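Phosphotriesterase homology protein (Escherichia coli, PDB 1BF6) catalyses the zinc-dependent hydrolysis of phosphorylated glyceryl acetates and is also active on aromatic acetates and propionates. Local coordinates at residues 208-213 against 258-263; 224-229 against 269-274; 235-240 against 279-284. All coordinates share one frame; numbering follows the deposited sequence.

Contact 1. Residues 208-213 against 258-263. With SO4 (sulfate ion), chain F.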
ATOM      1  N   ASP A 208      -3.246   2.508   6.851  1.00  6.20           N
ATOM      2  CA  ASP A 208      -3.746   2.772   5.496  1.00  6.58           C
ATOM      3  C   ASP A 208      -5.221   2.470   5.217  1.00  5.98           C
ATOM      4  O   ASP A 208      -5.617   2.391   4.048  1.00  6.82           O
ATOM      5  CB  ASP A 208      -2.887   2.028   4.459  1.00  8.40           C
ATOM      6  CG  ASP A 208      -2.721   0.550   4.785  1.00  8.42           C
ATOM      7  OD1 ASP A 208      -3.607  -0.034   5.439  1.00  6.40           O
ATOM      8  OD2 ASP A 208      -1.670  -0.023   4.413  1.00  8.04           O
ATOM      9  N   THR A 209      -6.008   2.264   6.268  1.00  7.32           N
ATOM     10  CA  THR A 209      -7.438   2.004   6.100  1.00  7.92           C
ATOM     11  C   THR A 209      -8.242   3.172   6.711  1.00  9.87           C
ATOM     12  O   THR A 209      -9.385   3.007   7.164  1.00  7.68           O
ATOM     13  CB  THR A 209      -7.864   0.655   6.720  1.00  8.22           C
ATOM     14  OG1 THR A 209      -7.552   0.628   8.118  1.00  8.37           O
ATOM     15  CG2 THR A 209      -7.150  -0.521   6.014  1.00  9.24           C
ATOM     16  N   ILE A 210      -7.612   4.346   6.722  1.00  8.39           N
ATOM     17  CA  ILE A 210      -8.226   5.562   7.249  1.00  9.31           C
ATOM     18  C   ILE A 210      -9.545   5.816   6.525  1.00 10.25           C
ATOM     19  O   ILE A 210      -9.591   5.782   5.296  1.00  9.67           O
ATOM     20  CB  ILE A 210      -7.274   6.761   7.066  1.00  9.09           C
ATOM     21  CG1 ILE A 210      -6.116   6.656   8.068  1.00  9.12           C
ATOM     22  CG2 ILE A 210      -8.022   8.089   7.230  1.00  9.86           C
ATOM     23  CD1 ILE A 210      -4.884   7.465   7.672  1.00  8.21           C
ATOM     24  N   GLY A 211     -10.611   6.037   7.297  1.00 11.60           N
ATOM     25  CA  GLY A 211     -11.922   6.286   6.708  1.00 12.95           C
ATOM     26  C   GLY A 211     -12.826   5.061   6.670  1.00 12.40           C
ATOM     27  O   GLY A 211     -14.032   5.191   6.466  1.00 11.57           O
ATOM     28  N   LYS A 212     -12.250   3.872   6.856  1.00 11.17           N
ATOM     29  CA  LYS A 212     -13.019   2.624   6.843  1.00 10.95           C
ATOM     30  C   LYS A 212     -13.500   2.338   8.256  1.00 11.71           C
ATOM     31  O   LYS A 212     -13.171   1.322   8.869  1.00 11.25           O
ATOM     32  CB  LYS A 212     -12.162   1.478   6.271  1.00 10.15           C
ATOM     33  CG  LYS A 212     -11.661   1.810   4.859  1.00  9.01           C
ATOM     34  CD  LYS A 212     -11.098   0.636   4.068  1.00 10.83           C
ATOM     35  CE  LYS A 212     -10.799   1.105   2.652  1.00  7.53           C
ATOM     36  NZ  LYS A 212     -10.408  -0.012   1.761  1.00 15.34           N
ATOM     37  N   ASN A 213     -14.332   3.257   8.741  1.00 13.59           N
ATOM     38  CA  ASN A 213     -14.879   3.226  10.087  1.00 15.46           C
ATOM     39  C   ASN A 213     -15.862   2.113  10.440  1.00 16.71           C
ATOM     40  O   ASN A 213     -16.158   1.892  11.618  1.00 18.69           O
ATOM     41  CB  ASN A 213     -15.429   4.613  10.427  1.00 15.85           C
ATOM     42  CG  ASN A 213     -14.376   5.683  10.296  1.00 17.29           C
ATOM     43  OD1 ASN A 213     -14.610   6.745   9.722  1.00 19.69           O
ATOM     44  ND2 ASN A 213     -13.181   5.389  10.794  1.00 16.19           N
ATOM     45  N   ASP A 258      -8.537  12.420  -0.899  1.00 10.65           N
ATOM     46  CA  ASP A 258      -8.178  13.589  -0.091  1.00  8.27           C
ATOM     47  C   ASP A 258      -8.860  13.697   1.267  1.00  8.62           C
ATOM     48  O   ASP A 258      -8.663  14.678   1.974  1.00 10.85           O
ATOM     49  CB  ASP A 258      -8.312  14.892  -0.890  1.00  8.04           C
ATOM     50  CG  ASP A 258      -9.764  15.283  -1.187  1.00 11.06           C
ATOM     51  OD1 ASP A 258     -10.709  14.504  -0.926  1.00  8.83           O
ATOM     52  OD2 ASP A 258      -9.944  16.399  -1.709  1.00 13.46           O
ATOM     53  N   TYR A 259      -9.676  12.704   1.620  1.00  8.35           N
ATOM     54  CA  TYR A 259     -10.331  12.668   2.925  1.00  7.58           C
ATOM     55  C   TYR A 259      -9.227  12.672   3.983  1.00  9.33           C
ATOM     56  O   TYR A 259      -9.402  13.191   5.082  1.00  8.17           O
ATOM     57  CB  TYR A 259     -11.165  11.390   3.063  1.00  7.04           C
ATOM     58  CG  TYR A 259     -11.788  11.176   4.412  1.00  6.78           C
ATOM     59  CD1 TYR A 259     -11.111  10.492   5.427  1.00  8.42           C
ATOM     60  CD2 TYR A 259     -13.085  11.613   4.667  1.00  9.33           C
ATOM     61  CE1 TYR A 259     -11.721  10.247   6.662  1.00  9.97           C
ATOM     62  CE2 TYR A 259     -13.700  11.370   5.888  1.00 10.95           C
ATOM     63  CZ  TYR A 259     -13.016  10.691   6.876  1.00 12.11           C
ATOM     64  OH  TYR A 259     -13.643  10.462   8.073  1.00 17.20           O
ATOM     65  N   LEU A 260      -8.086  12.077   3.636  1.00  8.70           N
ATOM     66  CA  LEU A 260      -6.949  12.014   4.545  1.00  8.94           C
ATOM     67  C   LEU A 260      -6.534  13.421   4.969  1.00  7.45           C
ATOM     68  O   LEU A 260      -6.256  13.663   6.142  1.00  8.25           O
ATOM     69  CB  LEU A 260      -5.761  11.328   3.848  1.00 10.05           C
ATOM     70  CG  LEU A 260      -4.459  11.192   4.641  1.00 11.59           C
ATOM     71  CD1 LEU A 260      -4.656  10.274   5.826  1.00 13.84           C
ATOM     72  CD2 LEU A 260      -3.355  10.650   3.732  1.00 14.29           C
ATOM     73  N   LEU A 261      -6.538  14.345   4.015  1.00  8.40           N
ATOM     74  CA  LEU A 261      -6.112  15.720   4.275  1.00 11.16           C
ATOM     75  C   LEU A 261      -7.224  16.697   4.663  1.00 12.11           C
ATOM     76  O   LEU A 261      -6.994  17.633   5.436  1.00 10.60           O
ATOM     77  CB  LEU A 261      -5.316  16.235   3.068  1.00 11.49           C
ATOM     78  CG  LEU A 261      -4.042  15.403   2.811  1.00 12.09           C
ATOM     79  CD1 LEU A 261      -3.449  15.685   1.456  1.00 10.75           C
ATOM     80  CD2 LEU A 261      -3.025  15.643   3.921  1.00 13.53           C
ATOM     81  N   THR A 262      -8.428  16.473   4.142  1.00 11.54           N
ATOM     82  CA  THR A 262      -9.558  17.356   4.440  1.00 10.76           C
ATOM     83  C   THR A 262     -10.215  17.006   5.766  1.00 10.46           C
ATOM     84  O   THR A 262     -10.783  17.879   6.430  1.00 10.92           O
ATOM     85  CB  THR A 262     -10.646  17.301   3.342  1.00 10.77           C
ATOM     86  OG1 THR A 262     -11.229  15.990   3.310  1.00  9.25           O
ATOM     87  CG2 THR A 262     -10.065  17.643   1.978  1.00 12.63           C
ATOM     88  N   THR A 263     -10.076  15.750   6.193  1.00  7.85           N
ATOM     89  CA  THR A 263     -10.713  15.305   7.422  1.00  6.69           C
ATOM     90  C   THR A 263      -9.862  14.607   8.479  1.00  6.84           C
ATOM     91  O   THR A 263      -9.857  15.029   9.630  1.00  7.41           O
ATOM     92  CB  THR A 263     -11.938  14.397   7.088  1.00  6.60           C
ATOM     93  OG1 THR A 263     -12.789  15.069   6.155  1.00  9.00           O
ATOM     94  CG2 THR A 263     -12.710  14.034   8.328  1.00  8.07           C
TER
HETATM   95  S   SO4 F 295     -12.967  -3.001   1.038  1.00 55.95           S
HETATM   96  O1  SO4 F 295     -14.288  -3.604   1.194  1.00 57.18           O
HETATM   97  O2  SO4 F 295     -12.493  -3.208  -0.396  1.00 55.43           O
HETATM   98  O3  SO4 F 295     -12.966  -1.469   1.301  1.00 55.38           O
HETATM   99  O4  SO4 F 295     -12.007  -3.623   2.050  1.00 56.19           O

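Contact 2. Residues 224-229 against 269-274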
ATOM      1  N   MET A 224      -3.956   5.204  18.455  1.00  9.10           N
ATOM      2  CA  MET A 224      -2.760   4.395  18.211  1.00  9.86           C
ATOM      3  C   MET A 224      -1.633   5.276  17.689  1.00  8.82           C
ATOM      4  O   MET A 224      -0.483   5.100  18.086  1.00 10.57           O
ATOM      5  CB  MET A 224      -3.035   3.232  17.238  1.00  8.88           C
ATOM      6  CG  MET A 224      -3.847   2.099  17.854  1.00 11.46           C
ATOM      7  SD  MET A 224      -3.550   0.470  17.081  1.00 11.35           S
ATOM      8  CE  MET A 224      -4.414   0.684  15.551  1.00 11.29           C
ATOM      9  N   LEU A 225      -1.947   6.241  16.826  1.00  8.51           N
ATOM     10  CA  LEU A 225      -0.899   7.131  16.330  1.00  9.44           C
ATOM     11  C   LEU A 225      -0.270   7.906  17.495  1.00 10.14           C
ATOM     12  O   LEU A 225       0.943   8.101  17.530  1.00  9.87           O
ATOM     13  CB  LEU A 225      -1.426   8.074  15.253  1.00  8.20           C
ATOM     14  CG  LEU A 225      -1.723   7.403  13.911  1.00  7.98           C
ATOM     15  CD1 LEU A 225      -2.362   8.404  12.950  1.00  7.76           C
ATOM     16  CD2 LEU A 225      -0.425   6.826  13.313  1.00  9.49           C
ATOM     17  N   HIS A 226      -1.089   8.303  18.467  1.00 11.43           N
ATOM     18  CA  HIS A 226      -0.585   9.018  19.637  1.00 11.47           C
ATOM     19  C   HIS A 226       0.374   8.153  20.451  1.00 11.45           C
ATOM     20  O   HIS A 226       1.377   8.647  20.964  1.00  8.56           O
ATOM     21  CB  HIS A 226      -1.737   9.501  20.528  1.00 14.57           C
ATOM     22  CG  HIS A 226      -2.302  10.821  20.105  1.00 15.81           C
ATOM     23  ND1 HIS A 226      -1.847  12.019  20.615  1.00 16.66           N
ATOM     24  CD2 HIS A 226      -3.228  11.139  19.169  1.00 16.18           C
ATOM     25  CE1 HIS A 226      -2.463  13.016  20.005  1.00 16.45           C
ATOM     26  NE2 HIS A 226      -3.304  12.508  19.122  1.00 14.31           N
ATOM     27  N   ALA A 227       0.072   6.861  20.556  1.00  9.81           N
ATOM     28  CA  ALA A 227       0.923   5.926  21.301  1.00  9.80           C
ATOM     29  C   ALA A 227       2.305   5.875  20.640  1.00  8.95           C
ATOM     30  O   ALA A 227       3.330   5.855  21.319  1.00 10.69           O
ATOM     31  CB  ALA A 227       0.291   4.531  21.328  1.00  6.73           C
ATOM     32  N   LEU A 228       2.321   5.899  19.312  1.00  9.20           N
ATOM     33  CA  LEU A 228       3.565   5.865  18.549  1.00  9.74           C
ATOM     34  C   LEU A 228       4.324   7.186  18.688  1.00 11.18           C
ATOM     35  O   LEU A 228       5.534   7.199  18.902  1.00 10.87           O
ATOM     36  CB  LEU A 228       3.275   5.533  17.081  1.00 10.96           C
ATOM     37  CG  LEU A 228       2.593   4.160  16.937  1.00  8.82           C
ATOM     38  CD1 LEU A 228       2.319   3.861  15.472  1.00 11.34           C
ATOM     39  CD2 LEU A 228       3.437   3.064  17.581  1.00  9.92           C
ATOM     40  N   ARG A 229       3.598   8.292  18.616  1.00  9.15           N
ATOM     41  CA  ARG A 229       4.202   9.605  18.780  1.00 11.34           C
ATOM     42  C   ARG A 229       4.810   9.743  20.188  1.00 10.19           C
ATOM     43  O   ARG A 229       5.927  10.254  20.340  1.00 12.99           O
ATOM     44  CB  ARG A 229       3.144  10.691  18.573  1.00 13.25           C
ATOM     45  CG  ARG A 229       3.672  12.097  18.785  1.00 16.81           C
ATOM     46  CD  ARG A 229       2.555  13.102  18.657  1.00 20.54           C
ATOM     47  NE  ARG A 229       3.043  14.460  18.841  1.00 27.47           N
ATOM     48  CZ  ARG A 229       2.604  15.283  19.780  1.00 28.11           C
ATOM     49  NH1 ARG A 229       1.663  14.884  20.626  1.00 29.50           N
ATOM     50  NH2 ARG A 229       3.116  16.501  19.878  1.00 30.78           N
ATOM     51  N   ARG A 269      -4.363  16.709  13.991  1.00  7.60           N
ATOM     52  CA  ARG A 269      -3.754  17.945  14.481  1.00  9.33           C
ATOM     53  C   ARG A 269      -4.563  18.497  15.669  1.00 10.48           C
ATOM     54  O   ARG A 269      -3.994  18.963  16.663  1.00 10.64           O
ATOM     55  CB  ARG A 269      -3.647  18.990  13.368  1.00  8.06           C
ATOM     56  CG  ARG A 269      -2.564  18.703  12.328  1.00  8.92           C
ATOM     57  CD  ARG A 269      -2.292  19.902  11.449  1.00 11.40           C
ATOM     58  NE  ARG A 269      -3.498  20.331  10.741  1.00 11.10           N
ATOM     59  CZ  ARG A 269      -3.697  20.205   9.432  1.00 14.34           C
ATOM     60  NH1 ARG A 269      -2.755  19.697   8.644  1.00  9.94           N
ATOM     61  NH2 ARG A 269      -4.846  20.617   8.902  1.00 15.27           N
ATOM     62  N   GLN A 270      -5.887  18.383  15.592  1.00 11.78           N
ATOM     63  CA  GLN A 270      -6.752  18.857  16.672  1.00 13.35           C
ATOM     64  C   GLN A 270      -6.496  18.090  17.964  1.00 12.24           C
ATOM     65  O   GLN A 270      -6.524  18.668  19.052  1.00 12.06           O
ATOM     66  CB  GLN A 270      -8.232  18.772  16.264  1.00 14.96           C
ATOM     67  CG  GLN A 270      -8.629  19.806  15.200  1.00 17.08           C
ATOM     68  CD  GLN A 270      -9.846  19.392  14.371  1.00 19.26           C
ATOM     69  OE1 GLN A 270     -10.639  18.523  14.771  1.00 19.68           O
ATOM     70  NE2 GLN A 270      -9.988  20.005  13.198  1.00 20.17           N
ATOM     71  N   SER A 271      -6.187  16.799  17.844  1.00 10.62           N
ATOM     72  CA  SER A 271      -5.910  15.978  19.014  1.00 10.43           C
ATOM     73  C   SER A 271      -4.517  16.234  19.592  1.00 10.73           C
ATOM     74  O   SER A 271      -4.161  15.652  20.617  1.00 10.58           O
ATOM     75  CB  SER A 271      -6.074  14.485  18.690  1.00 11.26           C
ATOM     76  OG  SER A 271      -5.093  14.044  17.767  1.00 15.39           O
ATOM     77  N   GLY A 272      -3.712  17.054  18.913  1.00 10.81           N
ATOM     78  CA  GLY A 272      -2.384  17.358  19.436  1.00 13.36           C
ATOM     79  C   GLY A 272      -1.137  17.223  18.569  1.00 12.01           C
ATOM     80  O   GLY A 272      -0.065  17.660  18.984  1.00 15.09           O
ATOM     81  N   PHE A 273      -1.248  16.624  17.386  1.00 13.11           N
ATOM     82  CA  PHE A 273      -0.088  16.452  16.507  1.00 10.50           C
ATOM     83  C   PHE A 273       0.331  17.758  15.849  1.00  9.52           C
ATOM     84  O   PHE A 273      -0.505  18.481  15.306  1.00  8.32           O
ATOM     85  CB  PHE A 273      -0.392  15.448  15.384  1.00 12.29           C
ATOM     86  CG  PHE A 273      -0.091  14.006  15.720  1.00 11.92           C
ATOM     87  CD1 PHE A 273      -0.590  13.414  16.873  1.00 11.79           C
ATOM     88  CD2 PHE A 273       0.640  13.218  14.826  1.00 13.61           C
ATOM     89  CE1 PHE A 273      -0.374  12.044  17.134  1.00 14.72           C
ATOM     90  CE2 PHE A 273       0.866  11.854  15.073  1.00 11.13           C
ATOM     91  CZ  PHE A 273       0.357  11.266  16.229  1.00 10.83           C
ATOM     92  N   SER A 274       1.635  18.030  15.842  1.00  8.91           N
ATOM     93  CA  SER A 274       2.170  19.228  15.199  1.00  7.09           C
ATOM     94  C   SER A 274       2.214  18.939  13.708  1.00  7.21           C
ATOM     95  O   SER A 274       2.115  17.773  13.294  1.00  7.70           O
ATOM     96  CB  SER A 274       3.593  19.539  15.706  1.00  6.75           C
ATOM     97  OG  SER A 274       4.559  18.627  15.191  1.00  7.57           O
TER

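Contact 3. Residues 235-240 against 279-284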
ATOM      1  N   ASN A 235       8.820   7.955  12.948  1.00  9.32           N
ATOM      2  CA  ASN A 235       9.664   7.777  11.763  1.00 11.58           C
ATOM      3  C   ASN A 235       9.512   6.386  11.113  1.00 10.32           C
ATOM      4  O   ASN A 235      10.204   6.081  10.142  1.00 12.67           O
ATOM      5  CB  ASN A 235      11.145   8.071  12.071  1.00 14.46           C
ATOM      6  CG  ASN A 235      11.741   7.115  13.098  1.00 18.95           C
ATOM      7  OD1 ASN A 235      11.027   6.426  13.843  1.00 21.75           O
ATOM      8  ND2 ASN A 235      13.072   7.093  13.161  1.00 24.20           N
ATOM      9  N   ARG A 236       8.611   5.559  11.645  1.00  9.04           N
ATOM     10  CA  ARG A 236       8.368   4.221  11.085  1.00 10.78           C
ATOM     11  C   ARG A 236       6.914   4.018  10.645  1.00 10.87           C
ATOM     12  O   ARG A 236       6.537   2.923  10.223  1.00  8.17           O
ATOM     13  CB  ARG A 236       8.762   3.125  12.087  1.00 12.40           C
ATOM     14  CG  ARG A 236      10.266   2.921  12.225  1.00 13.79           C
ATOM     15  CD  ARG A 236      10.903   2.621  10.879  1.00 15.43           C
ATOM     16  NE  ARG A 236      12.349   2.459  11.008  1.00 21.61           N
ATOM     17  CZ  ARG A 236      13.246   3.419  10.787  1.00 24.55           C
ATOM     18  NH1 ARG A 236      12.870   4.636  10.408  1.00 24.33           N
ATOM     19  NH2 ARG A 236      14.532   3.179  11.018  1.00 26.17           N
ATOM     20  N   VAL A 237       6.125   5.096  10.696  1.00 10.73           N
ATOM     21  CA  VAL A 237       4.704   5.061  10.342  1.00  8.82           C
ATOM     22  C   VAL A 237       4.367   5.809   9.056  1.00  6.95           C
ATOM     23  O   VAL A 237       4.830   6.936   8.838  1.00  5.85           O
ATOM     24  CB  VAL A 237       3.832   5.662  11.488  1.00  9.14           C
ATOM     25  CG1 VAL A 237       2.351   5.631  11.114  1.00 10.97           C
ATOM     26  CG2 VAL A 237       4.047   4.910  12.766  1.00 10.36           C
ATOM     27  N   MET A 238       3.605   5.151   8.182  1.00  3.64           N
ATOM     28  CA  MET A 238       3.142   5.762   6.945  1.00  4.44           C
ATOM     29  C   MET A 238       1.606   5.657   6.898  1.00  5.97           C
ATOM     30  O   MET A 238       1.013   4.834   7.613  1.00  6.50           O
ATOM     31  CB  MET A 238       3.839   5.180   5.721  1.00  7.02           C
ATOM     32  CG  MET A 238       5.336   5.524   5.716  1.00  6.69           C
ATOM     33  SD  MET A 238       6.193   5.200   4.182  1.00  9.64           S
ATOM     34  CE  MET A 238       6.249   3.409   4.214  1.00 10.29           C
ATOM     35  N   LEU A 239       0.978   6.505   6.081  1.00  5.26           N
ATOM     36  CA  LEU A 239      -0.485   6.596   6.022  1.00  5.75           C
ATOM     37  C   LEU A 239      -1.104   6.515   4.639  1.00  4.95           C
ATOM     38  O   LEU A 239      -0.469   6.856   3.642  1.00  4.80           O
ATOM     39  CB  LEU A 239      -0.920   7.945   6.636  1.00  7.32           C
ATOM     40  CG  LEU A 239      -0.334   8.390   7.986  1.00  7.80           C
ATOM     41  CD1 LEU A 239      -0.763   9.833   8.277  1.00  9.66           C
ATOM     42  CD2 LEU A 239      -0.773   7.482   9.104  1.00  7.21           C
ATOM     43  N   SER A 240      -2.381   6.108   4.607  1.00  4.82           N
ATOM     44  CA  SER A 240      -3.157   6.023   3.370  1.00  6.13           C
ATOM     45  C   SER A 240      -4.646   5.701   3.618  1.00  4.31           C
ATOM     46  O   SER A 240      -5.065   5.505   4.761  1.00  5.53           O
ATOM     47  CB  SER A 240      -2.542   5.010   2.390  1.00  2.59           C
ATOM     48  OG  SER A 240      -2.221   5.644   1.157  1.00  3.80           O
ATOM     49  N   ASP A 279       4.174  15.781   8.848  1.00 10.43           N
ATOM     50  CA  ASP A 279       5.103  15.742   7.715  1.00  9.95           C
ATOM     51  C   ASP A 279       6.106  14.587   7.778  1.00  8.18           C
ATOM     52  O   ASP A 279       6.588  14.135   6.747  1.00  6.58           O
ATOM     53  CB  ASP A 279       5.800  17.104   7.517  1.00 11.14           C
ATOM     54  CG  ASP A 279       4.831  18.204   7.043  1.00 13.66           C
ATOM     55  OD1 ASP A 279       3.645  17.898   6.784  1.00 12.53           O
ATOM     56  OD2 ASP A 279       5.257  19.374   6.907  1.00 14.27           O
ATOM     57  N   VAL A 280       6.397  14.101   8.980  1.00  9.68           N
ATOM     58  CA  VAL A 280       7.306  12.967   9.124  1.00 11.75           C
ATOM     59  C   VAL A 280       6.637  11.750   8.457  1.00 13.71           C
ATOM     60  O   VAL A 280       7.252  11.061   7.631  1.00 13.24           O
ATOM     61  CB  VAL A 280       7.607  12.655  10.607  1.00 11.08           C
ATOM     62  CG1 VAL A 280       8.251  11.280  10.752  1.00 12.55           C
ATOM     63  CG2 VAL A 280       8.548  13.701  11.173  1.00 11.24           C
ATOM     64  N   MET A 281       5.357  11.534   8.770  1.00 11.01           N
ATOM     65  CA  MET A 281       4.628  10.397   8.208  1.00 10.35           C
ATOM     66  C   MET A 281       4.288  10.545   6.731  1.00  9.55           C
ATOM     67  O   MET A 281       4.485   9.605   5.956  1.00  9.55           O
ATOM     68  CB  MET A 281       3.358  10.115   9.019  1.00  7.43           C
ATOM     69  CG  MET A 281       3.602   9.835  10.504  1.00  7.88           C
ATOM     70  SD  MET A 281       2.070   9.588  11.439  1.00 10.83           S
ATOM     71  CE  MET A 281       1.548  11.285  11.717  1.00  9.56           C
ATOM     72  N   LEU A 282       3.833  11.731   6.322  1.00  5.99           N
ATOM     73  CA  LEU A 282       3.440  11.969   4.933  1.00  6.77           C
ATOM     74  C   LEU A 282       4.511  12.327   3.910  1.00  8.28           C
ATOM     75  O   LEU A 282       4.324  12.089   2.718  1.00  8.78           O
ATOM     76  CB  LEU A 282       2.319  13.017   4.861  1.00  9.08           C
ATOM     77  CG  LEU A 282       0.939  12.636   5.407  1.00 11.51           C
ATOM     78  CD1 LEU A 282      -0.015  13.834   5.233  1.00 11.92           C
ATOM     79  CD2 LEU A 282       0.398  11.410   4.660  1.00 12.01           C
ATOM     80  N   ARG A 283       5.612  12.934   4.352  1.00 10.05           N
ATOM     81  CA  ARG A 283       6.660  13.326   3.420  1.00 10.68           C
ATOM     82  C   ARG A 283       8.016  12.679   3.686  1.00 10.11           C
ATOM     83  O   ARG A 283       8.591  12.065   2.788  1.00  9.44           O
ATOM     84  CB  ARG A 283       6.815  14.857   3.382  1.00 12.69           C
ATOM     85  CG  ARG A 283       7.889  15.369   2.408  1.00 16.37           C
ATOM     86  CD  ARG A 283       8.357  16.784   2.762  1.00 22.56           C
ATOM     87  NE  ARG A 283       7.243  17.726   2.714  1.00 29.93           N
ATOM     88  CZ  ARG A 283       6.942  18.621   3.658  1.00 32.42           C
ATOM     89  NH1 ARG A 283       7.679  18.738   4.762  1.00 32.01           N
ATOM     90  NH2 ARG A 283       5.849  19.366   3.518  1.00 33.38           N
ATOM     91  N   GLU A 284       8.523  12.814   4.911  1.00 10.46           N
ATOM     92  CA  GLU A 284       9.840  12.277   5.241  1.00 12.45           C
ATOM     93  C   GLU A 284       9.949  10.770   5.067  1.00 11.70           C
ATOM     94  O   GLU A 284      10.764  10.287   4.275  1.00 10.93           O
ATOM     95  CB  GLU A 284      10.250  12.669   6.656  1.00 16.91           C
ATOM     96  CG  GLU A 284      10.379  14.170   6.859  1.00 25.28           C
ATOM     97  CD  GLU A 284      11.109  14.534   8.149  1.00 31.97           C
ATOM     98  OE1 GLU A 284      11.809  13.660   8.724  1.00 34.19           O
ATOM     99  OE2 GLU A 284      10.992  15.703   8.583  1.00 35.14           O
TER
HETATM  100  O   HOH W   1       2.602   8.188   4.268  1.00 11.14           O

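Contact 1. Residues 208-213 against 258-263
The side chain of I210, in the loop after strand 204-207, starts with CB directed at the first turn of helix 259-270. From CB it forks. On the branch anti to the backbone N, I210 CG2 lies 4.3 Å from Y259 CD1, at the edge of the ring. CG1, on the other branch, stands beside the backbone N, and the nearly extended chi2 of 159° carries CD1 obliquely across L260. There I210 CD1 meets L260 CD1 at 3.4 Å, a tight methyl-methyl contact; both residues are buried, and branched aliphatic side chains suit such a place. The loop belongs to the C-terminal, active-site end of the TIM barrel: D208 bonds to the zinc ligand H185, and the I210 side chain lies about 8 Å from that of D242. A type II turn runs from T209 to K212, closed by K212 N to T209 O at 3.0 Å. G211, at positive phi (99°), is the residue type this turn calls for, and its CA lies 4.0 Å from Y259 CE1. K212, extended beyond CG, turns to other partners: K212 NZ donates to O3 of a sulfate, probably from the crystallisation liquor, at 3.0 Å, and also to D242 O.

Contact 2. Residues 224-229 against 269-274
F273 slides its ring between H226 and R229 of helix 218-230, presenting an edge to one and a face to the other. F273 CE1 sits over the centre of the H226 imidazole, 3.5 Å above that plane. The two ring planes meet at 74°, a T-shaped pair. From the far end of the ring, F273 CZ reaches the helix backbone and lies 3.8 Å from L225 CB. R229 runs out to meet the ring from the opposite direction: its chain is extended from CG to NE, with CG anti to the backbone N, so CD stands over one face, toward the ring's rim, 3.6 Å from the F273 ring centroid in a CH-pi contact. The guanidinium continues past the ring, where NE forms a salt bridge to D277, and its face lies over the G272 carbonyl. The aliphatic part of R229 thus packs on the buried F273 ring while the charged end pairs with D277. Helix 259-270 finishes here in a Schellman motif, with G272 at the positive phi (129°) that glycine tolerates best, and the chain then turns into helix 275-289, N-capped by S274. Just before the glycine, S271 holds OG in the crowded position between its backbone N and carbonyl carbon. H226 NE2 donates to S271 OG at 2.7 Å, nearly straight at 168° and in the imidazole plane. The bond, with F273 CE1 against the ring face, would hold the imidazole in this rotation, while S271 OG is itself bonded to L268 O.

Contact 3. Residues 235-240 against 279-284
Strand 237-239 is one of the parallel strands of the TIM barrel, hydrogen-bonded to strand 204-207 and, through L239 and A10, to strand 7-12; helix 275-289 packs across it, the short segments crossing at -71° with axes 6.9 Å apart. The apolar contacts centre on M281, which faces the strand. M281 CB lies 4.2 Å from L239 CD1, and beyond it the side chain runs alongside V237, bringing M281 SD within 4.0 Å of V237 CG1; the flexible, unbranched thioether chain fits the strip beside a branched valine. L239 also crosses L282 at about a right angle, and L239 CD1 and L282 CD2 lie 4.1 Å apart. At the outer end V280 CG1, anti to its backbone N, rests on N235 CA. The backbone supplies a CA-H...O contact, in which M281 CA approaches V237 O at 3.5 Å, an oxygen that also accepts from N285. Among the charged groups, D279 and R283, both beta-D-glucose-binding residues, make no contact with the strand segment and form a weak salt bridge with each other one turn apart. A water also bridges the two segments. It accepts from L239 N at 3.0 Å and can donate to M281 O at 2.9 Å.

Overall arrangement
After strand 204-207, the chain enters the 208-213 loop and opens contact 1, then runs down helix 218-230, which opens contact 2, and back through strand 237-239, which opens contact 3. The partners return in the same order: the start of helix 259-270 closes contact 1, its end and the following turn close contact 2, and helix 275-289 closes contact 3. All three loops therefore cross and none nests. Contacts 1 and 3 meet where I210 packs on S240 and L260 on L282. Contacts 2 and 3 share packing of L228 on V237 and F273 on M281. Helix 259-270 is thus tied to the 208-213 loop and helix 218-230, and helix 275-289 to strand 237-239.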